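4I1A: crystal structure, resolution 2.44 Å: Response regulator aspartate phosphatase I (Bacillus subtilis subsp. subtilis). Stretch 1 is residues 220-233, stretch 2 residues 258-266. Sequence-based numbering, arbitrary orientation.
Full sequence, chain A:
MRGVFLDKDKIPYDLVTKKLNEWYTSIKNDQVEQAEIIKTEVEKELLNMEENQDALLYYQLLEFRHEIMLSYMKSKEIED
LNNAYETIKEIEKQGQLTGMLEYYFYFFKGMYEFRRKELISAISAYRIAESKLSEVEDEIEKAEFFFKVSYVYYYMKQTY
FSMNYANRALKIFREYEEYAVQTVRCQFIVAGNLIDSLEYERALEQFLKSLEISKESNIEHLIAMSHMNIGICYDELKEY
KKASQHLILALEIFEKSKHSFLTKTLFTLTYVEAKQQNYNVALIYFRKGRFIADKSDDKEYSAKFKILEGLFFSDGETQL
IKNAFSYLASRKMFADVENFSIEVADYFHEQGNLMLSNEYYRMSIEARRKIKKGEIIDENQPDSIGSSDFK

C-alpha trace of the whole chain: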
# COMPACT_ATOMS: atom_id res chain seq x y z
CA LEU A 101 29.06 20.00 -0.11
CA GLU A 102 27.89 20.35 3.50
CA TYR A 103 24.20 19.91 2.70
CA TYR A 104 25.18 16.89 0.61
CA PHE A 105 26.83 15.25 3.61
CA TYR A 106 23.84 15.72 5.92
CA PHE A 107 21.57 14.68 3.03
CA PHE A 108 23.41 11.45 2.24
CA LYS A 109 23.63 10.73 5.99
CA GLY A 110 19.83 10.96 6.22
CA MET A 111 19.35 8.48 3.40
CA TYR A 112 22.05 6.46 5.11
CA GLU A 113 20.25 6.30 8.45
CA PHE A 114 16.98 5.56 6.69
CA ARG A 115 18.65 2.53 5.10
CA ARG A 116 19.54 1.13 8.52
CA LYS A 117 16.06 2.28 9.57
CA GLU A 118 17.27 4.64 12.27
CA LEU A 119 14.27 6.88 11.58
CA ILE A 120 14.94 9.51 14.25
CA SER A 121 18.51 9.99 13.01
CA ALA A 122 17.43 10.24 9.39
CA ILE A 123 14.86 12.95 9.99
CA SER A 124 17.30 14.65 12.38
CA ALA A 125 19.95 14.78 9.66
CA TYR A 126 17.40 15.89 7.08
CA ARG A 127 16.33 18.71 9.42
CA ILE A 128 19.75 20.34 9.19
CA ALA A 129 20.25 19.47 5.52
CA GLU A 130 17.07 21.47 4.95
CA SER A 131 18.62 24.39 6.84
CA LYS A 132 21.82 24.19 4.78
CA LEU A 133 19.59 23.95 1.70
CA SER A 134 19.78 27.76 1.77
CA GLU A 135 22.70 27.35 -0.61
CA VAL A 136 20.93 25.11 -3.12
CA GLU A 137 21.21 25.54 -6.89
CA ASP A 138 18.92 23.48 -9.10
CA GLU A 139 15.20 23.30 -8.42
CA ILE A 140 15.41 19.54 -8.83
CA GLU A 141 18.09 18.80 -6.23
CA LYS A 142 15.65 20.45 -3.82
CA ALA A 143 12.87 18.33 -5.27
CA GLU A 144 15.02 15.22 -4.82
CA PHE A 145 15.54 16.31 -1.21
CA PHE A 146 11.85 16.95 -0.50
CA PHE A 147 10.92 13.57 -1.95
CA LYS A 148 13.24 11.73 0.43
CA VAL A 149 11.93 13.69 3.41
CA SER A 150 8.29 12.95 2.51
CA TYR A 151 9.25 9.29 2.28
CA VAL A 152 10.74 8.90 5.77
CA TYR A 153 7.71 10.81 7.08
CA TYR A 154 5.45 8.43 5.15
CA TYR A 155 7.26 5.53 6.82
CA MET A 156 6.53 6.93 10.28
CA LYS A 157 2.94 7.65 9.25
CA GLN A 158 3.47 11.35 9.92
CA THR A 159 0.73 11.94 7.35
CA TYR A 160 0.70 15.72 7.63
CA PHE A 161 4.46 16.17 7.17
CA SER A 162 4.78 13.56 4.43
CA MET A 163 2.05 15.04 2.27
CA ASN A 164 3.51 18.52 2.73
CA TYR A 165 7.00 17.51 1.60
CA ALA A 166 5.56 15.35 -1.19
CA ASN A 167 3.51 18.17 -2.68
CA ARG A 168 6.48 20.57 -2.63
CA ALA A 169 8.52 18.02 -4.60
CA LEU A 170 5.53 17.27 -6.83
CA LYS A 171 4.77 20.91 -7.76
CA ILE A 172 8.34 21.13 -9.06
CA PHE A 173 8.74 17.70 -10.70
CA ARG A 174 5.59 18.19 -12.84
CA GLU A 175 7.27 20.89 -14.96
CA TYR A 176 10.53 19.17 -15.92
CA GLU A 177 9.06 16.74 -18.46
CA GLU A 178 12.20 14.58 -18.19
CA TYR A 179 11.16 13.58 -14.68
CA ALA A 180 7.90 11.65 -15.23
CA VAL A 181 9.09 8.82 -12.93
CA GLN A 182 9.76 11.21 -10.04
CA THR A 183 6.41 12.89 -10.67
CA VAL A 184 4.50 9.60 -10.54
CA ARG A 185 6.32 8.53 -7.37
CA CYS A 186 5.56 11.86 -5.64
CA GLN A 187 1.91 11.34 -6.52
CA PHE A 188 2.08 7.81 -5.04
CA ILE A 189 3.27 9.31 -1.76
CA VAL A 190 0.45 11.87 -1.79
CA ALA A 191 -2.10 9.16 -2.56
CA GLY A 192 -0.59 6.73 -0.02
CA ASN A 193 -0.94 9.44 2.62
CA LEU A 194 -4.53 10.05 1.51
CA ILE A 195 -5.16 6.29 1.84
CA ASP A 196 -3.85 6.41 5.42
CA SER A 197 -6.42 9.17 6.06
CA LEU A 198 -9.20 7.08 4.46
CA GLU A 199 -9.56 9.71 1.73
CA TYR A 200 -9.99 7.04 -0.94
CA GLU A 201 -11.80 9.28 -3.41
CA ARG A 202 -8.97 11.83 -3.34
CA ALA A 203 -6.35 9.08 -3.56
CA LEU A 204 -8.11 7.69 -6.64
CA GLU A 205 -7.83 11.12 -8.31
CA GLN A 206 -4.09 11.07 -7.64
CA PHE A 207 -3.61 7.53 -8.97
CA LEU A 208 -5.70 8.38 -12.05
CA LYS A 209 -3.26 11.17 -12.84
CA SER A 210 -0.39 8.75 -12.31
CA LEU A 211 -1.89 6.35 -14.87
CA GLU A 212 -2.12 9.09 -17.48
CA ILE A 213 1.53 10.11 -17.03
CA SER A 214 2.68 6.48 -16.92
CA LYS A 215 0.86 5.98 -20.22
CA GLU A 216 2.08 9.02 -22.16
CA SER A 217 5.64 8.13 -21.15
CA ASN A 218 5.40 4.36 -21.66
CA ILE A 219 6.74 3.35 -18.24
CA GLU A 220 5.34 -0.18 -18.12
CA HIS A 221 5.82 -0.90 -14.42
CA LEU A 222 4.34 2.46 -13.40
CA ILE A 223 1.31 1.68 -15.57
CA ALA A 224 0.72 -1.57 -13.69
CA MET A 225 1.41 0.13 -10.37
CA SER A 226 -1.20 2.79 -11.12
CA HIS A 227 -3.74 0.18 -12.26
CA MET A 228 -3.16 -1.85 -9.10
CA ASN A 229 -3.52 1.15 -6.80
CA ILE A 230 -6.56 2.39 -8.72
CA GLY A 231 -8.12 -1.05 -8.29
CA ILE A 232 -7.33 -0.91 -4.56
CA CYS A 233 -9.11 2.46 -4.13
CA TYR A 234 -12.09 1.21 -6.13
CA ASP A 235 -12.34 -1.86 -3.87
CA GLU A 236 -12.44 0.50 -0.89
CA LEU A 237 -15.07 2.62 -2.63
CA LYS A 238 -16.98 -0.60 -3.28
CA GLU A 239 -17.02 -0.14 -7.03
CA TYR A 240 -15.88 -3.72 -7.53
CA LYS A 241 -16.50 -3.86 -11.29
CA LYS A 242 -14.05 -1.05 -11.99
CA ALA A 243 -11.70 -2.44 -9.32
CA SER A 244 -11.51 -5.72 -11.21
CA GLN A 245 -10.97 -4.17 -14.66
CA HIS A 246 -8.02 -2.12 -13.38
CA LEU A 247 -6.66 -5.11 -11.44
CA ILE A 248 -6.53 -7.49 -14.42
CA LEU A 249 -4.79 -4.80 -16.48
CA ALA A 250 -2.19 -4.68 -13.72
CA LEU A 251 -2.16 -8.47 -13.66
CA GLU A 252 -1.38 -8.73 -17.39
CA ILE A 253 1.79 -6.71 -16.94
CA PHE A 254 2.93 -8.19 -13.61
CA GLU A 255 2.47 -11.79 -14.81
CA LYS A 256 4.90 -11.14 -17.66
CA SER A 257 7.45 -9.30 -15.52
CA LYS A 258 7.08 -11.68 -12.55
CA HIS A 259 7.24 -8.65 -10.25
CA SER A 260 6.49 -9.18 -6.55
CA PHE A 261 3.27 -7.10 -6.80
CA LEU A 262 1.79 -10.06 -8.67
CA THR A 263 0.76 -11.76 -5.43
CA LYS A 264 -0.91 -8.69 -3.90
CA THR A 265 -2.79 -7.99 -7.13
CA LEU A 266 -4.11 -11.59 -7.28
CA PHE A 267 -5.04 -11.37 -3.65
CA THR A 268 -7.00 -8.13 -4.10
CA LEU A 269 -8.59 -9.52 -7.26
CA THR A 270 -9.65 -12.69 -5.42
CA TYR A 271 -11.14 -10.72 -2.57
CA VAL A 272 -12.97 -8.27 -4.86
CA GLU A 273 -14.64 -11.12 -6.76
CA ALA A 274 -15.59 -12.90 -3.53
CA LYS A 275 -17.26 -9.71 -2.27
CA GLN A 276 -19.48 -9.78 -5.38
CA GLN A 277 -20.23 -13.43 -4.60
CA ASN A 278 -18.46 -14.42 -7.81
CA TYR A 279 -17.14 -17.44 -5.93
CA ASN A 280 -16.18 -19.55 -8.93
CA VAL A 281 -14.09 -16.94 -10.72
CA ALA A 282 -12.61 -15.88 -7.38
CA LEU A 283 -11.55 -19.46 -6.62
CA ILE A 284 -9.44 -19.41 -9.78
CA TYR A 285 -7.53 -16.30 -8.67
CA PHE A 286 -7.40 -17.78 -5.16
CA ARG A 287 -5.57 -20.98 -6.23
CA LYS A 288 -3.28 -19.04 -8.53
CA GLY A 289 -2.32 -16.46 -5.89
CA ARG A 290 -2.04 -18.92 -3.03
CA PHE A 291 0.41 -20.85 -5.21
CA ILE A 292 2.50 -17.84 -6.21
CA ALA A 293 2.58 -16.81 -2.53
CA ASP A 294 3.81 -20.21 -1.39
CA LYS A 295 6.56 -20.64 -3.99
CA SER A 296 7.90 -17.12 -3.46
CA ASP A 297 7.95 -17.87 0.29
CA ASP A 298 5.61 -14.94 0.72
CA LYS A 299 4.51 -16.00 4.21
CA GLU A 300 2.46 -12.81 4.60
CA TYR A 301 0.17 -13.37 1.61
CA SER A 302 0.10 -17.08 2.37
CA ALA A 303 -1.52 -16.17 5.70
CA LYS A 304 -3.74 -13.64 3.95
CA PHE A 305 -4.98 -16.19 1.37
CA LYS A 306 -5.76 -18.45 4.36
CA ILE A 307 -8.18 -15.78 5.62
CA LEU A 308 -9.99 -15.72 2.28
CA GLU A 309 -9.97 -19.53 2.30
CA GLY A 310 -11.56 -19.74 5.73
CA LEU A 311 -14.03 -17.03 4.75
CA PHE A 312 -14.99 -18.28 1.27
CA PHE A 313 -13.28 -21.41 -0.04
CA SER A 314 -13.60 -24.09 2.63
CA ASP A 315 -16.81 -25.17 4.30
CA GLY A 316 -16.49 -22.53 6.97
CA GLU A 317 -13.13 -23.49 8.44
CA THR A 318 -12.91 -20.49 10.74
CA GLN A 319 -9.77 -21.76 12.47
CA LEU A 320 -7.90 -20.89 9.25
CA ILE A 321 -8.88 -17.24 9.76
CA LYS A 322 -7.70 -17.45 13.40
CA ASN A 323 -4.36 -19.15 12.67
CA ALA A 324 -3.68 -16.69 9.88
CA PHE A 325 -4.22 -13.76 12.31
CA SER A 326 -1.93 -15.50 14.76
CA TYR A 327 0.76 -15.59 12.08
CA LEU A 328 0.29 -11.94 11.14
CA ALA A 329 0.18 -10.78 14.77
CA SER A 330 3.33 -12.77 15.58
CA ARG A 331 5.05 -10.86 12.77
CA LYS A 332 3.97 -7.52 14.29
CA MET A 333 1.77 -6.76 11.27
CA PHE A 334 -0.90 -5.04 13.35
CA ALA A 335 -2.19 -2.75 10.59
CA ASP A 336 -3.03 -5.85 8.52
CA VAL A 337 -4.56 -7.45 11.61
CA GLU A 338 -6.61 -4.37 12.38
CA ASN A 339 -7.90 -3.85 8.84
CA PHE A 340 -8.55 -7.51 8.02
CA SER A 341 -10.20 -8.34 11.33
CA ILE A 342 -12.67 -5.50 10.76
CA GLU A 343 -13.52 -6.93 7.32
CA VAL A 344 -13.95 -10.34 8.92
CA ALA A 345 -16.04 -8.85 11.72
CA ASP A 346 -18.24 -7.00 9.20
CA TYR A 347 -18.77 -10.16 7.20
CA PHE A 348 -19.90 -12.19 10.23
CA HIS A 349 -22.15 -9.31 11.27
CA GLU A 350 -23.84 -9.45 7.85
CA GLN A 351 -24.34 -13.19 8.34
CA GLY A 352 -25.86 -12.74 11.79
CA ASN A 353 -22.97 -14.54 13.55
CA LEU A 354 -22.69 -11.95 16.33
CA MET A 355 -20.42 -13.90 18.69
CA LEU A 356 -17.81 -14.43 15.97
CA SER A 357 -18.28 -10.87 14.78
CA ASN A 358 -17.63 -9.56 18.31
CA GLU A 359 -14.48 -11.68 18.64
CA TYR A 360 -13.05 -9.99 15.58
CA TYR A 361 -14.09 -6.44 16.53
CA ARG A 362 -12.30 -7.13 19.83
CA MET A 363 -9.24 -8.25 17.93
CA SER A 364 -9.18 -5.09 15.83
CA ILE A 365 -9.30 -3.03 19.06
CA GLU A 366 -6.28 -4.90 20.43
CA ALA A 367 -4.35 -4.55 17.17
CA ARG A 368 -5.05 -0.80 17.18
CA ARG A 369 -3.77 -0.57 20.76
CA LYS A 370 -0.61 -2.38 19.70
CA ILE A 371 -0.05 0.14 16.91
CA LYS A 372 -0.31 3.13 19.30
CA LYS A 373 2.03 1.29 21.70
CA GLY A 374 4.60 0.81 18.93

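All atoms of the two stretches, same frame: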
# COMPACT_ATOMS: atom_id res chain seq x y z
N GLU A 220 6.19 0.99 -18.25
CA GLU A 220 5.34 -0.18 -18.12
C GLU A 220 5.01 -0.54 -16.67
O GLU A 220 3.85 -0.81 -16.33
CB GLU A 220 5.99 -1.38 -18.81
CG GLU A 220 5.09 -2.60 -18.94
CD GLU A 220 4.22 -2.57 -20.20
OE1 GLU A 220 3.74 -1.47 -20.57
OE2 GLU A 220 4.02 -3.64 -20.81
N HIS A 221 6.02 -0.53 -15.81
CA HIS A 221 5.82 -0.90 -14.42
C HIS A 221 4.97 0.12 -13.66
O HIS A 221 4.18 -0.24 -12.79
CB HIS A 221 7.14 -1.13 -13.70
CG HIS A 221 6.99 -1.81 -12.38
ND1 HIS A 221 7.31 -1.21 -11.18
CD2 HIS A 221 6.51 -3.04 -12.06
CE1 HIS A 221 7.05 -2.04 -10.19
NE2 HIS A 221 6.56 -3.16 -10.70
N LEU A 222 5.14 1.40 -14.00
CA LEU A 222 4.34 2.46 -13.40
C LEU A 222 2.89 2.40 -13.86
O LEU A 222 1.99 2.81 -13.13
CB LEU A 222 4.96 3.82 -13.69
CG LEU A 222 6.25 4.07 -12.93
CD1 LEU A 222 6.71 5.51 -13.09
CD2 LEU A 222 6.07 3.72 -11.46
N ILE A 223 2.66 1.87 -15.06
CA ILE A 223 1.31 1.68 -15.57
C ILE A 223 0.60 0.61 -14.74
O ILE A 223 -0.55 0.79 -14.30
CB ILE A 223 1.32 1.28 -17.06
CG1 ILE A 223 1.64 2.49 -17.94
CG2 ILE A 223 -0.02 0.67 -17.47
CD1 ILE A 223 1.77 2.16 -19.45
N ALA A 224 1.28 -0.50 -14.51
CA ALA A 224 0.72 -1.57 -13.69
C ALA A 224 0.56 -1.13 -12.24
O ALA A 224 -0.40 -1.50 -11.58
CB ALA A 224 1.58 -2.81 -13.76
N MET A 225 1.51 -0.34 -11.75
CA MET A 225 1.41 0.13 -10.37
C MET A 225 0.21 1.05 -10.18
O MET A 225 -0.51 0.94 -9.19
CB MET A 225 2.72 0.78 -9.92
CG MET A 225 3.81 -0.22 -9.59
SD MET A 225 5.24 0.53 -8.81
CE MET A 225 4.58 0.97 -7.20
N SER A 226 -0.02 1.93 -11.15
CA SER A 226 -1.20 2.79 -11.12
C SER A 226 -2.49 1.97 -11.18
O SER A 226 -3.39 2.17 -10.38
CB SER A 226 -1.17 3.79 -12.27
OG SER A 226 -0.03 4.62 -12.19
N HIS A 227 -2.57 1.07 -12.15
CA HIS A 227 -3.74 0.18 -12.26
C HIS A 227 -4.04 -0.52 -10.95
O HIS A 227 -5.17 -0.52 -10.47
CB HIS A 227 -3.53 -0.86 -13.37
CG HIS A 227 -3.78 -0.34 -14.75
ND1 HIS A 227 -4.86 0.46 -15.06
CD2 HIS A 227 -3.10 -0.51 -15.90
CE1 HIS A 227 -4.83 0.76 -16.34
NE2 HIS A 227 -3.77 0.19 -16.88
N MET A 228 -3.01 -1.12 -10.36
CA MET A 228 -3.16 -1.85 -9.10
C MET A 228 -3.72 -0.93 -8.01
O MET A 228 -4.69 -1.27 -7.32
CB MET A 228 -1.82 -2.45 -8.66
CG MET A 228 -1.89 -3.32 -7.40
SD MET A 228 -0.26 -3.78 -6.76
CE MET A 228 0.37 -2.20 -6.20
N ASN A 229 -3.12 0.24 -7.85
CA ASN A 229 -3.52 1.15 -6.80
C ASN A 229 -4.91 1.75 -7.05
O ASN A 229 -5.68 1.96 -6.12
CB ASN A 229 -2.48 2.24 -6.64
CG ASN A 229 -1.26 1.76 -5.91
OD1 ASN A 229 -1.38 1.10 -4.87
ND2 ASN A 229 -0.08 2.07 -6.44
N ILE A 230 -5.22 2.00 -8.32
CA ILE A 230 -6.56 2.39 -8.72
C ILE A 230 -7.57 1.33 -8.32
O ILE A 230 -8.59 1.64 -7.70
CB ILE A 230 -6.64 2.68 -10.24
CG1 ILE A 230 -5.97 4.03 -10.54
CG2 ILE A 230 -8.08 2.75 -10.69
CD1 ILE A 230 -5.74 4.28 -12.02
N GLY A 231 -7.27 0.07 -8.66
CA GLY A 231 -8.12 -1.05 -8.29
C GLY A 231 -8.31 -1.15 -6.78
O GLY A 231 -9.40 -1.45 -6.30
N ILE A 232 -7.24 -0.90 -6.03
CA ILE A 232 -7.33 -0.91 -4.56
C ILE A 232 -8.27 0.17 -4.01
O ILE A 232 -9.08 -0.10 -3.13
CB ILE A 232 -5.94 -0.80 -3.91
CG1 ILE A 232 -5.15 -2.09 -4.14
CG2 ILE A 232 -6.05 -0.47 -2.41
CD1 ILE A 232 -3.78 -2.09 -3.50
N CYS A 233 -8.18 1.40 -4.54
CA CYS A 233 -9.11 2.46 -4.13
C CYS A 233 -10.56 2.10 -4.47
O CYS A 233 -11.46 2.27 -3.65
CB CYS A 233 -8.74 3.80 -4.75
SG CYS A 233 -7.13 4.42 -4.23
N LYS A 258 6.90 -10.91 -13.78
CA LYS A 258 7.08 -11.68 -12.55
C LYS A 258 7.46 -10.80 -11.36
O LYS A 258 8.20 -11.22 -10.48
CB LYS A 258 8.13 -12.80 -12.72
CG LYS A 258 7.93 -13.73 -13.90
CD LYS A 258 9.21 -14.53 -14.16
CE LYS A 258 9.15 -15.35 -15.45
NZ LYS A 258 10.40 -16.13 -15.69
N HIS A 259 6.97 -9.56 -11.35
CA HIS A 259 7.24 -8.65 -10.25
C HIS A 259 6.52 -9.10 -8.98
O HIS A 259 5.50 -9.76 -9.06
CB HIS A 259 6.84 -7.22 -10.60
CG HIS A 259 7.28 -6.21 -9.59
ND1 HIS A 259 6.46 -5.77 -8.57
CD2 HIS A 259 8.47 -5.56 -9.43
CE1 HIS A 259 7.13 -4.89 -7.83
NE2 HIS A 259 8.34 -4.75 -8.33
N SER A 260 7.06 -8.73 -7.82
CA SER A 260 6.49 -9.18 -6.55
C SER A 260 5.03 -8.74 -6.33
O SER A 260 4.28 -9.44 -5.65
CB SER A 260 7.37 -8.74 -5.38
OG SER A 260 7.47 -7.33 -5.32
N PHE A 261 4.64 -7.62 -6.92
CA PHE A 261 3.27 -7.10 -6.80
C PHE A 261 2.22 -8.03 -7.41
O PHE A 261 1.02 -7.79 -7.30
CB PHE A 261 3.14 -5.72 -7.45
CG PHE A 261 3.67 -4.58 -6.61
CD1 PHE A 261 3.49 -4.57 -5.23
CD2 PHE A 261 4.33 -3.52 -7.21
CE1 PHE A 261 3.97 -3.52 -4.46
CE2 PHE A 261 4.82 -2.47 -6.45
CZ PHE A 261 4.64 -2.47 -5.07
N LEU A 262 2.68 -9.09 -8.07
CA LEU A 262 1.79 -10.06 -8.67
C LEU A 262 0.90 -10.70 -7.61
O LEU A 262 -0.30 -10.84 -7.79
CB LEU A 262 2.61 -11.13 -9.39
CG LEU A 262 1.86 -12.26 -10.09
CD1 LEU A 262 0.75 -11.69 -10.94
CD2 LEU A 262 2.83 -13.06 -10.96
N THR A 263 1.50 -11.05 -6.48
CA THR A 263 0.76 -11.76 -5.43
C THR A 263 -0.35 -10.89 -4.82
O THR A 263 -1.48 -11.34 -4.63
CB THR A 263 1.71 -12.26 -4.33
OG1 THR A 263 2.72 -13.10 -4.91
CG2 THR A 263 0.93 -13.06 -3.30
N LYS A 264 0.00 -9.64 -4.53
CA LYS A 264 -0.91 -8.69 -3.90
C LYS A 264 -2.08 -8.35 -4.82
O LYS A 264 -3.22 -8.22 -4.39
CB LYS A 264 -0.12 -7.44 -3.52
CG LYS A 264 -0.95 -6.20 -3.27
CD LYS A 264 -0.13 -5.09 -2.65
CE LYS A 264 -1.04 -3.98 -2.11
NZ LYS A 264 -0.32 -2.76 -1.66
N THR A 265 -1.79 -8.22 -6.11
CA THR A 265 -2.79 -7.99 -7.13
C THR A 265 -3.76 -9.18 -7.25
O THR A 265 -4.97 -8.99 -7.41
CB THR A 265 -2.10 -7.75 -8.50
OG1 THR A 265 -1.18 -6.66 -8.36
CG2 THR A 265 -3.09 -7.45 -9.62
N LEU A 266 -3.24 -10.41 -7.21
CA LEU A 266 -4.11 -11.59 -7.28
C LEU A 266 -4.93 -11.70 -6.01
O LEU A 266 -6.09 -12.13 -6.03
CB LEU A 266 -3.30 -12.87 -7.51
CG LEU A 266 -2.81 -13.08 -8.94
CD1 LEU A 266 -1.61 -14.03 -8.97
CD2 LEU A 266 -3.96 -13.60 -9.84

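How does Met228 fit into this contact? Its CA-to-CB bond points toward the second stretch, and with chi1 and chi2 both t the side chain runs out extended before chi3 turns to p. That final turn sets the methyl over one face of the Phe261 ring, with Met228 CE 4.0 Å from the ring centroid and only 10° off the normal, a CH-pi contact. The sulfur lies obliquely to the same ring, 4.5 Å from its centroid, and packs against the start of the side chain, with Met228 SD 4.0 Å from Phe261 CB. It also reaches Thr265, four residues on: Met228 SD is 3.4 Å from Thr265 OG1. That hydroxyl donates a hydrogen bond back within its own stretch, from Thr265 OG1 to Phe261 O at 2.7 Å, and Met228 and Thr265 are close in backbone too, their CA atoms 6.5 Å apart.

How does Phe261 engage more than one turn of the first helix? Its CA-to-CB bond points toward that helix, and its ring meets residues spaced along it. Met228 covers one face, while Met225 approaches from another direction: Met225 CE lies 3.5 Å from Phe261 CE2, and Met225 SD sits at the ring edge, 5.1 Å from the centroid. The CA-to-CB bond of Met225 points sideways, so it is the far end of the side chain that makes this approach. His221 NE2 is also near the plane of the ring, 4.2 Å from Phe261 CD2.

How do two histidines meet beside this cluster? The CA-to-CB bonds of His221 and His259 each point toward the other stretch, and the rings form an edge-to-face pair, with centroids 4.1 Å apart and planes at 57°. The edge of His221 faces the ring of His259, bringing His221 NE2 to 3.3 Å from His259 CG. The His259 ring is also tied to its own stretch: Phe261 N donates to His259 ND1 at 3.1 Å, nearly linear at 171°. This capping bond links the histidine that meets His221 to the backbone of the phenylalanine that meets both methionines.

What extends the contact beyond Met228? One turn further along, Ile232 meets the aliphatic part of Lys264, with Ile232 CD1 3.6 Å from Lys264 CE. The lysine is extended, all four chi angles t, and its chain reaches across toward the first helix rather than along it; nearer its base, Lys264 CG is 4.3 Å from Met228 SD. The two helices run in broadly the same direction, at 28°, with axes 10.8 Å apart at closest approach, a gap bridged by side chains.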